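Local coordinates for Poly(A) RNA polymerase protein 2 (Saccharomyces cerevisiae, PDB 3NYB) that adds poly(A) tails to RNA as the catalytic subunit of the TRAMP complex, probably marking aberrant transcripts for nuclear surveillance and decay, at residues 46-58 with 95-108. The protein carries 1 engineered substitution. Sequence-based numbering, arbitrary orientation.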
# COMPACT_ATOMS: atom_id res chain seq x y z
N ILE A 46 10.82 -22.21 -8.58
CA ILE A 46 10.75 -21.40 -9.79
C ILE A 46 11.53 -22.08 -10.91
O ILE A 46 11.05 -22.19 -12.03
CB ILE A 46 11.31 -19.98 -9.58
CG1 ILE A 46 10.44 -19.20 -8.59
CG2 ILE A 46 11.36 -19.23 -10.88
CD1 ILE A 46 9.02 -19.06 -9.03
N SER A 47 12.73 -22.55 -10.60
CA SER A 47 13.55 -23.19 -11.61
C SER A 47 12.88 -24.48 -12.08
O SER A 47 12.88 -24.78 -13.27
CB SER A 47 14.95 -23.48 -11.07
OG SER A 47 15.84 -23.76 -12.14
N THR A 48 12.30 -25.22 -11.14
CA THR A 48 11.57 -26.44 -11.45
C THR A 48 10.42 -26.13 -12.41
O THR A 48 10.16 -26.87 -13.36
CB THR A 48 11.03 -27.10 -10.16
OG1 THR A 48 12.11 -27.71 -9.44
CG2 THR A 48 9.99 -28.15 -10.48
N ILE A 49 9.73 -25.03 -12.18
CA ILE A 49 8.64 -24.66 -13.06
C ILE A 49 9.15 -24.18 -14.42
O ILE A 49 8.56 -24.50 -15.46
CB ILE A 49 7.71 -23.63 -12.40
CG1 ILE A 49 6.89 -24.32 -11.31
CG2 ILE A 49 6.79 -23.00 -13.43
CD1 ILE A 49 6.39 -23.38 -10.25
N ARG A 50 10.24 -23.42 -14.42
CA ARG A 50 10.86 -22.98 -15.66
C ARG A 50 11.21 -24.21 -16.49
O ARG A 50 10.91 -24.28 -17.68
CB ARG A 50 12.12 -22.16 -15.39
CG ARG A 50 12.86 -21.70 -16.65
CD ARG A 50 14.17 -20.97 -16.34
NE ARG A 50 13.95 -19.71 -15.64
CZ ARG A 50 14.11 -19.54 -14.33
NH1 ARG A 50 14.51 -20.55 -13.56
NH2 ARG A 50 13.87 -18.35 -13.78
N GLU A 51 11.81 -25.19 -15.82
CA GLU A 51 12.23 -26.42 -16.47
C GLU A 51 11.03 -27.15 -17.08
O GLU A 51 11.13 -27.73 -18.15
CB GLU A 51 13.02 -27.29 -15.48
CG GLU A 51 13.40 -28.67 -15.97
CD GLU A 51 12.70 -29.78 -15.20
OE1 GLU A 51 13.12 -30.96 -15.34
OE2 GLU A 51 11.75 -29.49 -14.44
N ALA A 52 9.88 -27.07 -16.41
CA ALA A 52 8.66 -27.68 -16.95
C ALA A 52 8.13 -26.94 -18.18
O ALA A 52 7.45 -27.52 -19.01
CB ALA A 52 7.58 -27.78 -15.89
N VAL A 53 8.43 -25.65 -18.27
CA VAL A 53 8.01 -24.84 -19.41
C VAL A 53 8.90 -25.14 -20.62
O VAL A 53 8.42 -25.30 -21.73
CB VAL A 53 8.03 -23.33 -19.06
CG1 VAL A 53 7.72 -22.49 -20.29
CG2 VAL A 53 7.03 -23.02 -17.94
N LYS A 54 10.20 -25.23 -20.37
CA LYS A 54 11.14 -25.63 -21.40
C LYS A 54 10.64 -26.87 -22.14
O LYS A 54 10.80 -26.99 -23.35
CB LYS A 54 12.52 -25.91 -20.80
CG LYS A 54 13.24 -24.68 -20.24
CD LYS A 54 13.31 -23.57 -21.26
CE LYS A 54 14.67 -22.88 -21.26
NZ LYS A 54 15.16 -22.59 -19.88
N GLN A 55 10.02 -27.79 -21.40
CA GLN A 55 9.54 -29.04 -21.99
C GLN A 55 8.49 -28.85 -23.08
O GLN A 55 8.42 -29.65 -24.01
CB GLN A 55 8.97 -29.96 -20.92
CG GLN A 55 10.03 -30.68 -20.12
CD GLN A 55 9.50 -31.19 -18.81
OE1 GLN A 55 10.23 -31.80 -18.03
NE2 GLN A 55 8.23 -30.93 -18.55
N LEU A 56 7.66 -27.82 -22.95
CA LEU A 56 6.68 -27.49 -23.99
C LEU A 56 7.33 -26.65 -25.08
O LEU A 56 7.13 -26.89 -26.28
CB LEU A 56 5.49 -26.72 -23.42
CG LEU A 56 4.58 -27.41 -22.40
CD1 LEU A 56 3.34 -26.57 -22.17
CD2 LEU A 56 4.21 -28.82 -22.85
N TRP A 57 8.09 -25.64 -24.66
CA TRP A 57 8.70 -24.68 -25.55
C TRP A 57 10.12 -24.44 -25.08
O TRP A 57 10.35 -23.60 -24.22
CB TRP A 57 7.92 -23.36 -25.51
CG TRP A 57 6.45 -23.54 -25.68
CD1 TRP A 57 5.80 -23.88 -26.84
CD2 TRP A 57 5.43 -23.41 -24.69
NE1 TRP A 57 4.45 -23.96 -26.63
CE2 TRP A 57 4.19 -23.67 -25.29
CE3 TRP A 57 5.44 -23.09 -23.32
CZ2 TRP A 57 2.98 -23.62 -24.62
CZ3 TRP A 57 4.24 -23.04 -22.64
CH2 TRP A 57 3.02 -23.30 -23.29
N PRO A 58 11.08 -25.19 -25.64
CA PRO A 58 12.49 -25.11 -25.24
C PRO A 58 13.09 -23.71 -25.42
O PRO A 58 14.14 -23.41 -24.83
CB PRO A 58 13.18 -26.13 -26.15
CG PRO A 58 12.18 -26.41 -27.24
CD PRO A 58 10.86 -26.31 -26.57
N ASN A 95 -2.34 -21.41 -25.26
CA ASN A 95 -1.04 -21.84 -24.69
C ASN A 95 -1.11 -22.01 -23.18
O ASN A 95 -0.43 -22.87 -22.62
CB ASN A 95 0.08 -20.85 -25.07
CG ASN A 95 0.51 -20.99 -26.55
OD1 ASN A 95 0.28 -22.04 -27.18
ND2 ASN A 95 1.15 -19.96 -27.09
N LEU A 96 -1.93 -21.19 -22.52
CA LEU A 96 -2.14 -21.39 -21.09
C LEU A 96 -2.87 -22.72 -20.83
O LEU A 96 -2.51 -23.45 -19.90
CB LEU A 96 -2.89 -20.21 -20.46
CG LEU A 96 -2.17 -18.86 -20.29
CD1 LEU A 96 -3.16 -17.70 -20.12
CD2 LEU A 96 -1.18 -18.86 -19.14
N TYR A 97 -3.88 -23.05 -21.64
CA TYR A 97 -4.58 -24.32 -21.48
C TYR A 97 -3.59 -25.48 -21.54
O TYR A 97 -3.70 -26.45 -20.78
CB TYR A 97 -5.68 -24.49 -22.53
CG TYR A 97 -6.65 -23.34 -22.61
CD1 TYR A 97 -7.09 -22.86 -23.84
CD2 TYR A 97 -7.11 -22.71 -21.46
CE1 TYR A 97 -7.97 -21.80 -23.93
CE2 TYR A 97 -8.00 -21.65 -21.53
CZ TYR A 97 -8.43 -21.20 -22.77
OH TYR A 97 -9.30 -20.13 -22.84
N SER A 98 -2.62 -25.37 -22.44
CA SER A 98 -1.62 -26.42 -22.64
C SER A 98 -0.66 -26.52 -21.46
O SER A 98 -0.32 -27.62 -21.02
CB SER A 98 -0.84 -26.18 -23.93
OG SER A 98 -1.72 -26.02 -25.02
N LEU A 99 -0.21 -25.37 -20.98
CA LEU A 99 0.64 -25.30 -19.81
C LEU A 99 -0.09 -25.88 -18.60
O LEU A 99 0.48 -26.65 -17.82
CB LEU A 99 1.01 -23.84 -19.53
CG LEU A 99 1.90 -23.55 -18.32
CD1 LEU A 99 3.08 -24.53 -18.23
CD2 LEU A 99 2.40 -22.10 -18.37
N ALA A 100 -1.36 -25.50 -18.43
CA ALA A 100 -2.19 -26.02 -17.35
C ALA A 100 -2.26 -27.53 -17.41
O ALA A 100 -1.86 -28.22 -16.48
CB ALA A 100 -3.59 -25.43 -17.40
N SER A 101 -2.79 -28.04 -18.52
CA SER A 101 -2.88 -29.48 -18.72
C SER A 101 -1.56 -30.15 -18.34
O SER A 101 -1.55 -31.20 -17.70
CB SER A 101 -3.23 -29.77 -20.17
OG SER A 101 -4.04 -30.91 -20.26
N HIS A 102 -0.45 -29.52 -18.72
CA HIS A 102 0.88 -30.11 -18.53
C HIS A 102 1.34 -30.06 -17.06
O HIS A 102 1.90 -31.03 -16.54
CB HIS A 102 1.88 -29.39 -19.45
CG HIS A 102 3.28 -29.91 -19.38
ND1 HIS A 102 4.36 -29.09 -19.15
CD2 HIS A 102 3.78 -31.16 -19.53
CE1 HIS A 102 5.47 -29.81 -19.16
NE2 HIS A 102 5.14 -31.07 -19.37
N LEU A 103 1.10 -28.93 -16.40
CA LEU A 103 1.44 -28.79 -14.99
C LEU A 103 0.74 -29.86 -14.15
O LEU A 103 1.36 -30.51 -13.31
CB LEU A 103 1.06 -27.40 -14.49
CG LEU A 103 2.18 -26.35 -14.46
CD1 LEU A 103 3.35 -26.81 -15.30
CD2 LEU A 103 1.70 -24.96 -14.87
N LYS A 104 -0.55 -30.05 -14.40
CA LYS A 104 -1.36 -31.01 -13.66
C LYS A 104 -0.79 -32.41 -13.82
O LYS A 104 -0.59 -33.13 -12.84
CB LYS A 104 -2.80 -31.00 -14.18
CG LYS A 104 -3.42 -29.63 -14.38
CD LYS A 104 -4.49 -29.31 -13.34
CE LYS A 104 -5.88 -29.77 -13.78
NZ LYS A 104 -6.90 -29.63 -12.70
N LYS A 105 -0.52 -32.76 -15.06
CA LYS A 105 0.02 -34.07 -15.43
C LYS A 105 1.38 -34.35 -14.78
O LYS A 105 1.62 -35.43 -14.23
CB LYS A 105 0.09 -34.17 -16.95
CG LYS A 105 0.57 -35.50 -17.50
CD LYS A 105 -0.37 -36.03 -18.59
CE LYS A 105 0.11 -37.36 -19.17
NZ LYS A 105 1.17 -37.21 -20.21
N LYS A 106 2.27 -33.36 -14.82
CA LYS A 106 3.60 -33.49 -14.22
C LYS A 106 3.59 -33.24 -12.70
O LYS A 106 4.65 -33.24 -12.06
CB LYS A 106 4.59 -32.55 -14.93
CG LYS A 106 4.82 -32.84 -16.41
CD LYS A 106 5.96 -33.81 -16.63
CE LYS A 106 7.26 -33.26 -16.02
NZ LYS A 106 8.47 -34.11 -16.28
N ASN A 107 2.41 -33.01 -12.13
CA ASN A 107 2.26 -32.81 -10.68
C ASN A 107 2.88 -31.55 -10.07
O ASN A 107 3.28 -31.56 -8.90
CB ASN A 107 2.74 -34.05 -9.90
CG ASN A 107 1.68 -35.13 -9.82
OD1 ASN A 107 0.64 -34.95 -9.18
ND2 ASN A 107 1.95 -36.27 -10.45
N LEU A 108 2.95 -30.48 -10.85
CA LEU A 108 3.46 -29.22 -10.33
C LEU A 108 2.31 -28.29 -10.00
O LEU A 108 2.50 -27.15 -9.59
CB LEU A 108 4.44 -28.57 -11.31
CG LEU A 108 5.64 -29.49 -11.57
CD1 LEU A 108 6.55 -28.95 -12.66
CD2 LEU A 108 6.42 -29.70 -10.28
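H102, on helix 95-105, meets A52, Q55 and L56 of segment 46-58 in a helix-helix packing on one side of the palm domain; the axes come within 10.8 Å and cross at 119°. The imidazole, with CG anti to the backbone N (chi1 -179°), extends across to the other segment. L56 CD2 lies over one ring face in a CH-pi contact, 3.8 Å from the centroid, while A52 O and Q55 NE2 lie near the ring plane, at the edge that carries CE1. A flat ring suits this place because its pi face can receive the leucine methyl while its thin edge fits beside the carbonyl and amide. With H102 cut back to an alanine, L56 CD2 would probably lose the ring face it rests on and the Q55 amide a neighbour at its edge. Next to H102, the short side chain of A52 leaves room for L108 CD1 to lie 3.6 Å from its CB, and V53 CG2 meets L99 CD1. Both helices lie on the mixed sheet of the nucleotidyltransferase-type palm: V53 touches V83 of strand 79-83, and L99 touches V136 of strand 132-137. L108 can fold back against A52 and T48 because N107, at positive phi, ends its helix in a Schellman motif; asparagine tolerates that conformation well. T48 gives its methyl CG2 to L108 CD2, while its hydroxyl OG1 hydrogen-bonds to Q44 O. At the other end, the long, flat indole of W57 lets CH2 span to N95 O, 3.5 Å from its edge, while L56 CB packs over one face. K106, its chain bent at chi2 and chi3, gives exposed Q55 a weak hydrogen bond from NZ to OE1.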